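Local structure of ribulose bisphosphate carboxylase (Hyperthermus butylicus DSM 5456, 6HUN) at residues Y105-F110 / Y141-Y146; F45-A50 / K56-R61; I266-L271 / A276-A281; L94-W99 / N305-V310; G387-V392 / R423-A428. The protein probably catalyses carboxylation of ribulose 1,5-bisphosphate to two molecules of 3-phosphoglycerate, as a form III Rubisco in an archaeal AMP degradation pathway. All coordinates share one frame; numbering follows the deposited sequence.

Contact 1: residues Y105-F110 / Y141-Y146; sequences YPVELF and YFPPSY
Val-107 makes the aliphatic half of the contact. Its CG2 meets CG of Pro-143 tip to tip at 3.5 Å, a little tighter than usual van der Waals contact. CG1 stands anti to the backbone N (chi1 175°). This turns the second branch to the other partner, and CG1 lies 3.7 Å from CB of Tyr-146. The aromatic half joins Phe-110 and Tyr-146, whose side chains cross at about a right angle. CB of Phe-110 is 3.5 Å from CE1 of Tyr-146. CD2 of Phe-110 lies over one face of the tyrosine ring. The ring centroids are 5.3 Å apart with the planes at 31°, an oblique pair. Leu-109 CB covers one face of the Phe-110 ring. Outside the segments, Phe-118 of helix 115-122 packs on Tyr-146, and Val-41 of strand 41-49 touches Phe-110 and Pro-143. Replacing Tyr-146 by an alanine removes the ring and would probably open a gap beside Phe-110, though the CB that Val-107 meets would remain. The contact joins the 3-10 turn after strand 99-105 to the start of helix 144-147 in the N-terminal domain. Its chemistry is apolar, so shape and burial hold these two segments together.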
# COMPACT_ATOMS: atom_id res chain seq x y z
N TYR A 105 12.82 3.46 19.29
CA TYR A 105 11.48 4.06 19.43
C TYR A 105 10.81 3.56 20.70
O TYR A 105 10.55 2.34 20.82
CB TYR A 105 10.54 3.70 18.26
CG TYR A 105 10.95 4.23 16.91
CD1 TYR A 105 11.82 3.53 16.12
CD2 TYR A 105 10.47 5.45 16.44
CE1 TYR A 105 12.23 4.00 14.91
CE2 TYR A 105 10.87 5.95 15.20
CZ TYR A 105 11.75 5.20 14.43
OH TYR A 105 12.17 5.67 13.20
N PRO A 106 10.35 4.44 21.58
CA PRO A 106 9.52 4.00 22.72
C PRO A 106 8.22 3.36 22.27
O PRO A 106 7.58 3.82 21.33
CB PRO A 106 9.25 5.30 23.48
CG PRO A 106 10.10 6.35 22.84
CD PRO A 106 10.38 5.90 21.45
N VAL A 107 7.84 2.25 22.92
CA VAL A 107 6.67 1.50 22.44
C VAL A 107 5.37 2.30 22.60
O VAL A 107 4.39 2.05 21.88
CB VAL A 107 6.56 0.13 23.16
CG1 VAL A 107 5.29 -0.58 22.76
CG2 VAL A 107 7.69 -0.78 22.76
N GLU A 108 5.35 3.28 23.49
CA GLU A 108 4.18 4.13 23.65
C GLU A 108 3.88 4.99 22.42
O GLU A 108 2.81 5.60 22.36
CB GLU A 108 4.36 5.03 24.89
CG GLU A 108 4.42 4.29 26.21
CD GLU A 108 5.76 3.59 26.47
OE1 GLU A 108 5.81 2.75 27.41
OE2 GLU A 108 6.75 3.85 25.74
N LEU A 109 4.79 5.04 21.44
CA LEU A 109 4.44 5.74 20.20
C LEU A 109 3.35 5.02 19.40
O LEU A 109 2.73 5.64 18.51
CB LEU A 109 5.68 5.87 19.31
CG LEU A 109 6.77 6.89 19.61
CD1 LEU A 109 7.94 6.67 18.68
CD2 LEU A 109 6.24 8.35 19.51
N PHE A 110 3.20 3.70 19.59
CA PHE A 110 2.42 2.87 18.65
C PHE A 110 1.08 2.47 19.26
O PHE A 110 1.00 2.15 20.45
CB PHE A 110 3.27 1.64 18.25
CG PHE A 110 4.64 2.03 17.70
CD1 PHE A 110 4.76 2.55 16.41
CD2 PHE A 110 5.79 1.90 18.48
CE1 PHE A 110 6.00 2.92 15.90
CE2 PHE A 110 7.03 2.28 18.00
CZ PHE A 110 7.15 2.76 16.71
N TYR A 141 12.78 -4.41 14.78
CA TYR A 141 12.70 -5.32 15.90
C TYR A 141 11.49 -4.90 16.71
O TYR A 141 11.36 -3.72 17.09
CB TYR A 141 13.95 -5.20 16.76
CG TYR A 141 13.68 -5.69 18.20
CD1 TYR A 141 13.61 -7.04 18.46
CD2 TYR A 141 13.45 -4.80 19.23
CE1 TYR A 141 13.38 -7.53 19.78
CE2 TYR A 141 13.19 -5.28 20.59
CZ TYR A 141 13.16 -6.65 20.81
OH TYR A 141 12.92 -7.19 22.06
N PHE A 142 10.61 -5.87 16.97
CA PHE A 142 9.41 -5.64 17.76
C PHE A 142 9.61 -6.26 19.14
O PHE A 142 9.85 -7.48 19.21
CB PHE A 142 8.19 -6.25 17.08
CG PHE A 142 7.88 -5.59 15.77
CD1 PHE A 142 7.32 -4.32 15.77
CD2 PHE A 142 8.23 -6.16 14.60
CE1 PHE A 142 7.06 -3.67 14.55
CE2 PHE A 142 7.94 -5.53 13.37
CZ PHE A 142 7.38 -4.29 13.37
N PRO A 143 9.52 -5.50 20.23
CA PRO A 143 9.67 -6.13 21.59
C PRO A 143 8.44 -6.92 21.97
O PRO A 143 7.35 -6.69 21.43
CB PRO A 143 9.85 -4.93 22.52
CG PRO A 143 9.17 -3.81 21.86
CD PRO A 143 9.33 -4.04 20.32
N PRO A 144 8.56 -7.86 22.94
CA PRO A 144 7.44 -8.75 23.24
C PRO A 144 6.15 -8.03 23.57
O PRO A 144 5.08 -8.52 23.23
CB PRO A 144 7.95 -9.55 24.47
CG PRO A 144 9.41 -9.56 24.32
CD PRO A 144 9.80 -8.26 23.62
N SER A 145 6.20 -6.91 24.29
CA SER A 145 4.98 -6.29 24.77
C SER A 145 4.21 -5.66 23.62
O SER A 145 2.98 -5.53 23.67
CB SER A 145 5.31 -5.26 25.83
OG SER A 145 6.19 -4.31 25.26
N TYR A 146 4.92 -5.28 22.57
CA TYR A 146 4.24 -4.76 21.41
C TYR A 146 3.87 -5.89 20.45
O TYR A 146 2.76 -5.91 19.91
CB TYR A 146 5.15 -3.73 20.78
CG TYR A 146 4.56 -3.03 19.55
CD1 TYR A 146 3.29 -2.46 19.56
CD2 TYR A 146 5.29 -2.96 18.40
CE1 TYR A 146 2.77 -1.80 18.41
CE2 TYR A 146 4.79 -2.32 17.25
CZ TYR A 146 3.56 -1.75 17.26
OH TYR A 146 3.14 -1.14 16.09

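Contact 2: residues F45-A50 / K56-R61; sequences FRVTPA and KDAAGR
Ala-58 CB meets Val-47 and Pro-49 across the contact, and the flat groups belong to the helix alone: the guanidinium of Arg-61 and the carboxylate of Asp-57. Asp-57 OD1 lies at the edge of the guanidinium, almost in its plane, and takes the N-H of Arg-61 NE at 2.8 Å. The bond is fairly straight, with an angle of 157° at the hydrogen. Seen from the carboxylate, NE comes from above the plane, 37° out of it. The salt bridge spans one turn of helix 55-65 and stays on that helix.

The contact between the two segments is aliphatic and small. Ala-58 CB is 4.0 Å from Val-47 CG1 and 4.1 Å from Pro-49 CB. One methyl thus touches two residues of the strand. Val-47 CG1 is anti to the backbone N (chi1 -178°), which sends this branch to the helix.

The arrangement is a helix laid on a mixed beta sheet, in the N-terminal domain of the Rubisco large chain. Strand 41-49 is the middle strand of five, and the helix follows it after a short loop. Val-47 and Pro-49 point to the helix, while Thr-48 between them points away. On the helix side, Ile-55 and Ile-62 also pack on Val-47, and Ile-55 reaches Pro-49 as well. Val-101 of the adjacent strand 99-105 touches Val-47 and Ala-59.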
# COMPACT_ATOMS: atom_id res chain seq x y z
N PHE A 45 17.60 1.49 9.12
CA PHE A 45 17.34 2.20 7.87
C PHE A 45 18.62 2.23 7.08
O PHE A 45 19.70 2.39 7.65
CB PHE A 45 16.90 3.66 8.10
CG PHE A 45 15.63 3.82 8.89
CD1 PHE A 45 14.38 3.62 8.31
CD2 PHE A 45 15.67 4.29 10.19
CE1 PHE A 45 13.20 3.84 9.08
CE2 PHE A 45 14.53 4.47 10.92
CZ PHE A 45 13.27 4.24 10.37
N ARG A 46 18.51 2.14 5.76
CA ARG A 46 19.65 2.43 4.89
C ARG A 46 19.43 3.82 4.28
O ARG A 46 18.46 4.02 3.54
CB ARG A 46 19.78 1.35 3.81
CG ARG A 46 20.97 1.67 2.89
CD ARG A 46 21.13 0.51 1.84
NE ARG A 46 22.39 0.67 1.08
CZ ARG A 46 22.88 -0.29 0.31
NH1 ARG A 46 22.24 -1.45 0.19
NH2 ARG A 46 24.05 -0.10 -0.34
N VAL A 47 20.27 4.78 4.64
CA VAL A 47 20.00 6.20 4.44
C VAL A 47 21.05 6.74 3.49
O VAL A 47 22.26 6.61 3.75
CB VAL A 47 20.05 7.00 5.77
CG1 VAL A 47 19.73 8.48 5.56
CG2 VAL A 47 19.13 6.33 6.85
N THR A 48 20.58 7.36 2.41
CA THR A 48 21.40 8.13 1.49
C THR A 48 21.04 9.61 1.65
O THR A 48 19.99 10.06 1.12
CB THR A 48 21.21 7.67 0.05
OG1 THR A 48 21.48 6.27 -0.07
CG2 THR A 48 22.15 8.47 -0.88
N PRO A 49 21.83 10.37 2.37
CA PRO A 49 21.49 11.79 2.56
C PRO A 49 21.54 12.52 1.25
O PRO A 49 22.31 12.17 0.35
CB PRO A 49 22.58 12.29 3.52
CG PRO A 49 23.23 11.01 4.06
CD PRO A 49 23.12 10.01 2.99
N ALA A 50 20.72 13.55 1.14
CA ALA A 50 20.73 14.40 -0.04
C ALA A 50 22.05 15.16 -0.10
O ALA A 50 22.84 15.17 0.85
CB ALA A 50 19.55 15.38 -0.01
N LYS A 56 24.39 12.47 10.17
CA LYS A 56 23.82 12.74 11.47
C LYS A 56 22.61 13.64 11.35
O LYS A 56 21.62 13.44 12.06
CB LYS A 56 24.88 13.37 12.37
CG LYS A 56 25.82 12.34 12.86
CD LYS A 56 26.34 12.82 14.17
CE LYS A 56 26.66 11.66 15.04
NZ LYS A 56 27.39 10.61 14.26
N ASP A 57 22.68 14.65 10.47
CA ASP A 57 21.53 15.51 10.21
C ASP A 57 20.36 14.71 9.64
O ASP A 57 19.22 14.81 10.11
CB ASP A 57 21.95 16.62 9.25
CG ASP A 57 20.90 17.72 9.12
OD1 ASP A 57 19.78 17.55 9.63
OD2 ASP A 57 21.21 18.77 8.50
N ALA A 58 20.63 13.91 8.59
CA ALA A 58 19.56 13.11 8.00
C ALA A 58 18.95 12.20 9.05
O ALA A 58 17.72 12.08 9.14
CB ALA A 58 20.10 12.29 6.83
N ALA A 59 19.79 11.62 9.92
CA ALA A 59 19.31 10.63 10.87
C ALA A 59 18.44 11.27 11.95
O ALA A 59 17.45 10.66 12.38
CB ALA A 59 20.48 9.87 11.51
N GLY A 60 18.79 12.46 12.42
CA GLY A 60 17.93 13.13 13.39
C GLY A 60 16.62 13.57 12.78
O GLY A 60 15.58 13.55 13.44
N ARG A 61 16.64 13.96 11.51
CA ARG A 61 15.39 14.30 10.84
C ARG A 61 14.50 13.09 10.71
O ARG A 61 13.30 13.21 10.91
CB ARG A 61 15.65 14.91 9.47
CG ARG A 61 16.10 16.38 9.54
CD ARG A 61 16.68 16.78 8.21
NE ARG A 61 17.32 18.08 8.31
CZ ARG A 61 16.73 19.20 7.90
NH1 ARG A 61 15.51 19.13 7.38
NH2 ARG A 61 17.36 20.37 8.04

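Contact 3: residues I266-L271 / A276-A281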
# COMPACT_ATOMS: atom_id res chain seq x y z
N ILE A 266 -8.96 -18.63 2.60
CA ILE A 266 -9.22 -17.44 1.79
C ILE A 266 -7.86 -16.89 1.38
O ILE A 266 -6.86 -17.10 2.07
CB ILE A 266 -10.06 -16.36 2.55
CG1 ILE A 266 -9.37 -16.01 3.88
CG2 ILE A 266 -11.49 -16.95 2.76
CD1 ILE A 266 -9.98 -14.78 4.72
N MET A 267 -7.83 -16.21 0.23
CA MET A 267 -6.66 -15.47 -0.21
C MET A 267 -7.00 -13.99 -0.25
O MET A 267 -8.09 -13.62 -0.69
CB MET A 267 -6.22 -15.96 -1.60
CG MET A 267 -5.12 -15.13 -2.24
SD MET A 267 -4.82 -16.09 -3.78
CE MET A 267 -4.45 -14.81 -4.95
N ILE A 268 -6.02 -13.16 0.13
CA ILE A 268 -6.18 -11.70 0.09
C ILE A 268 -4.89 -11.07 -0.42
O ILE A 268 -3.77 -11.50 -0.08
CB ILE A 268 -6.59 -11.13 1.44
CG1 ILE A 268 -6.82 -9.61 1.26
CG2 ILE A 268 -5.49 -11.34 2.50
CD1 ILE A 268 -7.61 -9.06 2.38
N ASP A 269 -5.06 -10.13 -1.34
CA ASP A 269 -3.93 -9.34 -1.86
C ASP A 269 -3.70 -8.28 -0.81
O ASP A 269 -4.35 -7.24 -0.82
CB ASP A 269 -4.26 -8.75 -3.21
CG ASP A 269 -4.63 -9.78 -4.28
OD1 ASP A 269 -4.57 -11.03 -4.11
OD2 ASP A 269 -4.97 -9.32 -5.38
N PHE A 270 -2.79 -8.52 0.14
CA PHE A 270 -2.84 -7.65 1.31
C PHE A 270 -2.23 -6.27 1.07
O PHE A 270 -2.37 -5.40 1.92
CB PHE A 270 -2.17 -8.34 2.51
CG PHE A 270 -0.70 -8.72 2.30
CD1 PHE A 270 0.32 -7.85 2.70
CD2 PHE A 270 -0.35 -9.97 1.78
CE1 PHE A 270 1.64 -8.22 2.54
CE2 PHE A 270 0.99 -10.36 1.58
CZ PHE A 270 1.97 -9.51 1.99
N LEU A 271 -1.46 -6.09 -0.01
CA LEU A 271 -0.93 -4.74 -0.29
C LEU A 271 -1.87 -3.95 -1.16
O LEU A 271 -1.93 -2.71 -1.00
CB LEU A 271 0.47 -4.82 -0.95
CG LEU A 271 1.45 -5.45 0.08
CD1 LEU A 271 2.75 -5.70 -0.74
CD2 LEU A 271 1.66 -4.62 1.33
N ALA A 276 -5.19 -2.76 6.67
CA ALA A 276 -6.38 -2.85 7.51
C ALA A 276 -7.29 -3.96 7.00
O ALA A 276 -7.93 -4.69 7.81
CB ALA A 276 -7.11 -1.46 7.57
N ALA A 277 -7.40 -4.12 5.69
CA ALA A 277 -8.22 -5.23 5.15
C ALA A 277 -7.67 -6.57 5.60
O ALA A 277 -8.45 -7.51 5.92
CB ALA A 277 -8.21 -5.21 3.61
N LEU A 278 -6.35 -6.72 5.58
CA LEU A 278 -5.77 -8.00 6.02
C LEU A 278 -6.08 -8.24 7.49
O LEU A 278 -6.50 -9.35 7.87
CB LEU A 278 -4.25 -8.00 5.78
CG LEU A 278 -3.49 -9.17 6.41
CD1 LEU A 278 -4.05 -10.58 5.88
CD2 LEU A 278 -1.94 -9.02 6.11
N GLN A 279 -5.90 -7.20 8.35
CA GLN A 279 -6.19 -7.45 9.77
C GLN A 279 -7.66 -7.75 10.00
O GLN A 279 -8.00 -8.51 10.92
CB GLN A 279 -5.76 -6.24 10.65
CG GLN A 279 -4.20 -6.03 10.56
CD GLN A 279 -3.70 -5.16 11.68
OE1 GLN A 279 -3.58 -3.94 11.53
NE2 GLN A 279 -3.46 -5.78 12.85
N HIS A 280 -8.56 -7.10 9.24
CA HIS A 280 -9.99 -7.43 9.32
C HIS A 280 -10.26 -8.86 8.85
O HIS A 280 -11.03 -9.60 9.49
CB HIS A 280 -10.78 -6.45 8.46
CG HIS A 280 -12.27 -6.50 8.70
ND1 HIS A 280 -12.84 -6.41 9.96
CD2 HIS A 280 -13.31 -6.60 7.84
CE1 HIS A 280 -14.15 -6.49 9.86
NE2 HIS A 280 -14.46 -6.62 8.58
N ALA A 281 -9.64 -9.27 7.74
CA ALA A 281 -9.78 -10.68 7.31
C ALA A 281 -9.29 -11.64 8.39
O ALA A 281 -9.89 -12.72 8.60
CB ALA A 281 -9.01 -10.86 5.99
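Ile-268 and Leu-278 are at the centre of the contact. Ile-268 CG2 lies 3.8 Å from Leu-278 CD1, and the two side chains pass at a slant. The other branch of Ile-268 goes to the helix surface. Its CD1 is 4.1 Å from Ala-277 CB and 4.3 Å from Ala-281 CB. CG1 of Ile-268 is anti to the backbone N (chi1 -176°), and this extends CD1 between the two alanines. Ile-266 repeats the theme two residues earlier, with CD1 at 4.2 Å from Ala-281 CB. At the other end, Phe-270 CB is 3.7 Å from Leu-278 CD2. These two side chains run side by side in the same direction, and the phenyl ring leads away from the helix.

The spacing explains the match. Ile-266 and Ile-268 are alternate residues on one side of the strand. Ala-277, Leu-278 and Ala-281 lie on one flank of the helix. Strand 266-269 and helix 276-281 run antiparallel at 165°, with axes 9.1 Å apart. The small alanines probably allow Ile-268 CD1 to come within 4.0 Å of Ala-277 O.

A second shell fixes these groups. Met-251 and Ile-292 pack on Ile-268. Val-315 and Ala-319 of helix 312-322 pack on Phe-270, whose side chain is about 4 Å from that of Arg-296, a predicted substrate-binding residue.

This is one beta-alpha step of the TIM barrel. Helix 275-288 lies outside strand 265-269 and leads to strand 291-295, with helix 248-260 beside it; Ala-277 also packs on Ala-276 of the second subunit.

Contact 4: residues L94-W99 / N305-V310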
# COMPACT_ATOMS: atom_id res chain seq x y z
N LEU A 94 28.35 2.37 4.78
CA LEU A 94 28.40 1.27 3.83
C LEU A 94 29.44 1.50 2.73
O LEU A 94 29.65 0.61 1.89
CB LEU A 94 27.02 1.01 3.20
CG LEU A 94 25.96 0.36 4.13
CD1 LEU A 94 24.54 0.24 3.56
CD2 LEU A 94 26.40 -1.02 4.64
N GLY A 95 30.07 2.68 2.73
CA GLY A 95 31.15 3.05 1.83
C GLY A 95 30.72 3.41 0.44
O GLY A 95 31.56 3.56 -0.45
N ASP A 96 29.42 3.57 0.22
CA ASP A 96 28.89 3.83 -1.10
C ASP A 96 28.05 5.09 -1.14
O ASP A 96 27.37 5.33 -2.12
CB ASP A 96 28.04 2.65 -1.59
CG ASP A 96 26.74 2.50 -0.78
OD1 ASP A 96 26.66 3.04 0.36
OD2 ASP A 96 25.80 1.87 -1.33
N GLY A 97 28.11 5.92 -0.10
CA GLY A 97 27.21 7.05 -0.02
C GLY A 97 26.01 6.84 0.88
O GLY A 97 25.27 7.81 1.17
N SER A 98 25.77 5.60 1.33
CA SER A 98 24.66 5.30 2.21
C SER A 98 25.19 4.70 3.52
O SER A 98 26.33 4.21 3.59
CB SER A 98 23.66 4.35 1.52
OG SER A 98 24.22 3.06 1.38
N TRP A 99 24.38 4.83 4.55
CA TRP A 99 24.70 4.39 5.90
C TRP A 99 23.56 3.51 6.41
O TRP A 99 22.39 3.72 6.07
CB TRP A 99 24.85 5.58 6.82
CG TRP A 99 25.97 6.53 6.45
CD1 TRP A 99 26.13 7.26 5.29
CD2 TRP A 99 27.07 6.85 7.27
NE1 TRP A 99 27.27 8.00 5.36
CE2 TRP A 99 27.87 7.77 6.56
CE3 TRP A 99 27.45 6.46 8.54
CZ2 TRP A 99 29.01 8.31 7.10
CZ3 TRP A 99 28.59 6.97 9.07
CH2 TRP A 99 29.37 7.88 8.35
N ASN A 305 14.37 -1.75 -5.03
CA ASN A 305 15.50 -0.83 -5.07
C ASN A 305 16.26 -0.98 -3.76
O ASN A 305 15.71 -0.66 -2.70
CB ASN A 305 14.95 0.60 -5.21
CG ASN A 305 16.00 1.62 -5.35
OD1 ASN A 305 17.19 1.40 -5.02
ND2 ASN A 305 15.59 2.81 -5.86
N PRO A 306 17.50 -1.47 -3.76
CA PRO A 306 18.17 -1.64 -2.46
C PRO A 306 18.42 -0.32 -1.73
O PRO A 306 18.90 -0.35 -0.56
CB PRO A 306 19.54 -2.27 -2.83
CG PRO A 306 19.56 -2.42 -4.30
CD PRO A 306 18.44 -1.61 -4.89
N LYS A 307 18.25 0.82 -2.41
CA LYS A 307 18.54 2.10 -1.79
C LYS A 307 17.29 2.85 -1.33
O LYS A 307 17.44 3.95 -0.72
CB LYS A 307 19.31 3.00 -2.78
CG LYS A 307 20.69 2.53 -3.24
CD LYS A 307 21.59 2.39 -2.04
CE LYS A 307 22.72 3.29 -2.12
NZ LYS A 307 22.44 4.78 -2.12
N HIS A 308 16.11 2.34 -1.65
CA HIS A 308 14.88 3.11 -1.31
C HIS A 308 13.67 2.23 -1.26
O HIS A 308 13.35 1.54 -2.23
CB HIS A 308 14.64 4.21 -2.34
CG HIS A 308 13.56 5.17 -1.92
ND1 HIS A 308 13.80 6.19 -1.03
CD2 HIS A 308 12.24 5.27 -2.29
CE1 HIS A 308 12.69 6.92 -0.90
NE2 HIS A 308 11.72 6.37 -1.62
N GLY A 309 12.92 2.27 -0.15
CA GLY A 309 11.69 1.48 -0.16
C GLY A 309 11.66 0.66 1.12
O GLY A 309 12.10 1.14 2.17
N VAL A 310 11.12 -0.54 1.04
CA VAL A 310 10.98 -1.44 2.21
C VAL A 310 11.53 -2.80 1.78
O VAL A 310 11.21 -3.27 0.68
CB VAL A 310 9.51 -1.62 2.62
CG1 VAL A 310 9.46 -2.47 3.96
CG2 VAL A 310 8.81 -0.21 2.85
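Lys-307 reaches Asp-96 and Ser-98 through a chain bent at chi2, chi3 and chi4. Its chi3 of -118° is off the usual staggered values. On the other side, Asp-96 CG stands between the backbone N and the carbonyl carbon (chi1 68°), as does the OG of Ser-98. These turns fold both groups into the loop between strands 87-93 and 99-105, facing the lysine.

Lys-307 CE carries the contact. It is 3.5 Å from Asp-96 OD2 and 3.8 Å from Ser-98 OG. The aspartate and lysine chains slide past each other in opposite directions. NZ turns away from the carboxylate and ends 4.5 Å from OD2, too far for a salt bridge. Its strong partner is Thr-48 OG1 of strand 41-49.

Asp-96 OD1 holds the loop. It accepts the backbone N of Ser-98 at 2.9 Å, which makes an Asx turn. It also accepts Ser-98 OG at 2.6 Å, on its syn lone pair. Asn-305 makes a matching Asx turn through its OD1 and the backbone N of Lys-307. Arg-46 ties the first loop down, with NH2 in a salt bridge to Asp-96 OD2 and NE bonded to Ser-98 OG.

With an alanine in place of Ser-98, Asp-96 OD1 loses one of its two donors and Arg-46 NE would probably be left without this acceptor.

The contact joins a hairpin loop of the N-terminal domain to the turn before strand 309-310, which adds to the same sheet. Asp-96 is flanked by Arg-46 and, at longer range, Lys-307, so charge attraction probably adds to these contacts at a partly buried edge.

Contact 5: residues G387-V392 / R423-A428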
# COMPACT_ATOMS: atom_id res chain seq x y z
N GLY A 387 11.40 -32.03 -12.30
CA GLY A 387 12.84 -32.24 -12.18
C GLY A 387 13.50 -31.37 -11.12
O GLY A 387 14.41 -31.82 -10.42
N THR A 388 13.05 -30.11 -11.00
CA THR A 388 13.61 -29.13 -10.07
C THR A 388 13.14 -29.31 -8.62
O THR A 388 13.71 -28.66 -7.74
CB THR A 388 13.22 -27.70 -10.48
OG1 THR A 388 11.92 -27.38 -9.93
CG2 THR A 388 13.15 -27.50 -11.97
N LEU A 389 12.08 -30.09 -8.37
CA LEU A 389 11.42 -30.00 -7.05
C LEU A 389 12.33 -30.49 -5.93
O LEU A 389 12.42 -29.83 -4.89
CB LEU A 389 10.11 -30.76 -7.05
CG LEU A 389 8.99 -30.23 -7.96
CD1 LEU A 389 7.70 -30.93 -7.62
CD2 LEU A 389 8.82 -28.69 -7.84
N PRO A 390 13.06 -31.61 -6.11
CA PRO A 390 13.91 -32.08 -5.00
C PRO A 390 14.92 -31.05 -4.54
O PRO A 390 15.13 -30.92 -3.33
CB PRO A 390 14.61 -33.33 -5.61
CG PRO A 390 13.62 -33.85 -6.51
CD PRO A 390 12.94 -32.65 -7.14
N GLU A 391 15.52 -30.29 -5.45
CA GLU A 391 16.52 -29.31 -5.04
C GLU A 391 15.89 -28.17 -4.25
O GLU A 391 16.47 -27.71 -3.26
CB GLU A 391 17.27 -28.75 -6.25
CG GLU A 391 18.69 -29.25 -6.39
CD GLU A 391 19.64 -28.83 -5.27
OE1 GLU A 391 19.80 -29.60 -4.30
OE2 GLU A 391 20.27 -27.75 -5.41
N VAL A 392 14.69 -27.73 -4.65
CA VAL A 392 14.01 -26.67 -3.90
C VAL A 392 13.69 -27.16 -2.49
O VAL A 392 13.91 -26.46 -1.50
CB VAL A 392 12.74 -26.21 -4.64
CG1 VAL A 392 11.94 -25.31 -3.76
CG2 VAL A 392 13.16 -25.50 -5.93
N ARG A 423 3.74 -35.12 -7.76
CA ARG A 423 3.66 -35.90 -6.51
C ARG A 423 4.71 -37.01 -6.48
O ARG A 423 5.32 -37.27 -5.44
CB ARG A 423 2.26 -36.49 -6.35
CG ARG A 423 1.16 -35.50 -5.93
CD ARG A 423 1.24 -35.08 -4.44
NE ARG A 423 1.06 -36.17 -3.49
CZ ARG A 423 -0.11 -36.58 -2.99
NH1 ARG A 423 -1.25 -35.99 -3.36
NH2 ARG A 423 -0.16 -37.58 -2.11
N GLN A 424 4.95 -37.65 -7.62
CA GLN A 424 6.00 -38.67 -7.62
C GLN A 424 7.36 -38.02 -7.43
O GLN A 424 8.21 -38.55 -6.70
CB GLN A 424 5.95 -39.47 -8.92
CG GLN A 424 4.67 -40.23 -9.07
CD GLN A 424 4.44 -40.70 -10.47
OE1 GLN A 424 5.12 -40.26 -11.42
NE2 GLN A 424 3.52 -41.65 -10.63
N ALA A 425 7.58 -36.85 -8.05
CA ALA A 425 8.82 -36.13 -7.85
C ALA A 425 9.02 -35.78 -6.39
O ALA A 425 10.12 -35.95 -5.85
CB ALA A 425 8.85 -34.88 -8.73
N VAL A 426 7.96 -35.30 -5.72
CA VAL A 426 8.03 -35.03 -4.28
C VAL A 426 8.29 -36.29 -3.49
O VAL A 426 9.02 -36.27 -2.48
CB VAL A 426 6.74 -34.33 -3.82
CG1 VAL A 426 6.64 -34.25 -2.29
CG2 VAL A 426 6.75 -32.94 -4.41
N GLU A 427 7.66 -37.40 -3.91
CA GLU A 427 7.84 -38.70 -3.27
C GLU A 427 9.29 -39.15 -3.33
O GLU A 427 9.85 -39.60 -2.33
CB GLU A 427 6.93 -39.72 -3.95
CG GLU A 427 6.62 -40.94 -3.08
CD GLU A 427 5.78 -40.56 -1.86
OE1 GLU A 427 4.55 -40.78 -1.89
OE2 GLU A 427 6.35 -40.05 -0.87
N ALA A 428 9.94 -38.98 -4.48
CA ALA A 428 11.36 -39.31 -4.58
C ALA A 428 12.19 -38.51 -3.59
O ALA A 428 13.07 -39.06 -2.91
CB ALA A 428 11.84 -39.09 -6.01
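Leu-389 and Ala-425 have the most surface buried by this contact, and Pro-390 comes next. Leu-389 points to the second helix. Its CD1 reaches Ala-425 CB at 4.3 Å and Val-426 CG2 at 3.9 Å. Leu-389 CG lies anti to the carbonyl carbon (chi1 -66°), and the extended end carries CD1 across to the other helix. The leucine and valine side chains meet at a slant, with one methyl branch of each touching. The leucine's share of the contact is thus apolar packing.

Ala-425 faces back with its methyl alone. The short side chain is consistent with the close approach of helix 389-396, and the nearest CA atoms, of Pro-390 and Val-426, are 6.6 Å apart. Pro-390 adds its ring. CG lies 4.1 Å from the backbone O of Ala-425, so this part of the contact is side chain against backbone. Pro-390 lies near the beginning of helix 389-396.

Met-402 of strand 401-403 packs on Leu-389, and Leu-435 of helix 435-438 touches Pro-390. The side chain of Leu-389 is about 4 Å from that of Val-404, a predicted substrate-binding residue.

Helix 389-396 follows barrel strand 377-380, and helix 415-431 comes after strand 401-403. The contact is therefore packing between two helices on the outside of the TIM barrel, near the last strand of the barrel in chain order.

How the contacts relate
Contacts 1, 2 and 4 belong to the N-terminal domain and its border, and contacts 3 and 5 to the barrel. Contacts 2 and 4 are the closest pair, with centres 11 Å apart. They are joined by Thr-48 OG1 to Lys-307 NZ at 2.7 Å and share the mixed sheet. Contact 1 touches contact 2 where Tyr-105 OH lies 3.4 Å from Phe-45 CZ. Along the chain, contacts 1 and 3 are nested in the loop closed by contact 4, and all three touch the second subunit. In contact 3 the Phe-270 side chain is about 8 Å from a bound calcium ion. Contact 5, centred 32 Å from contact 3, lies about 4 Å, side chain to side chain, from Val-404, predicted to bind substrate.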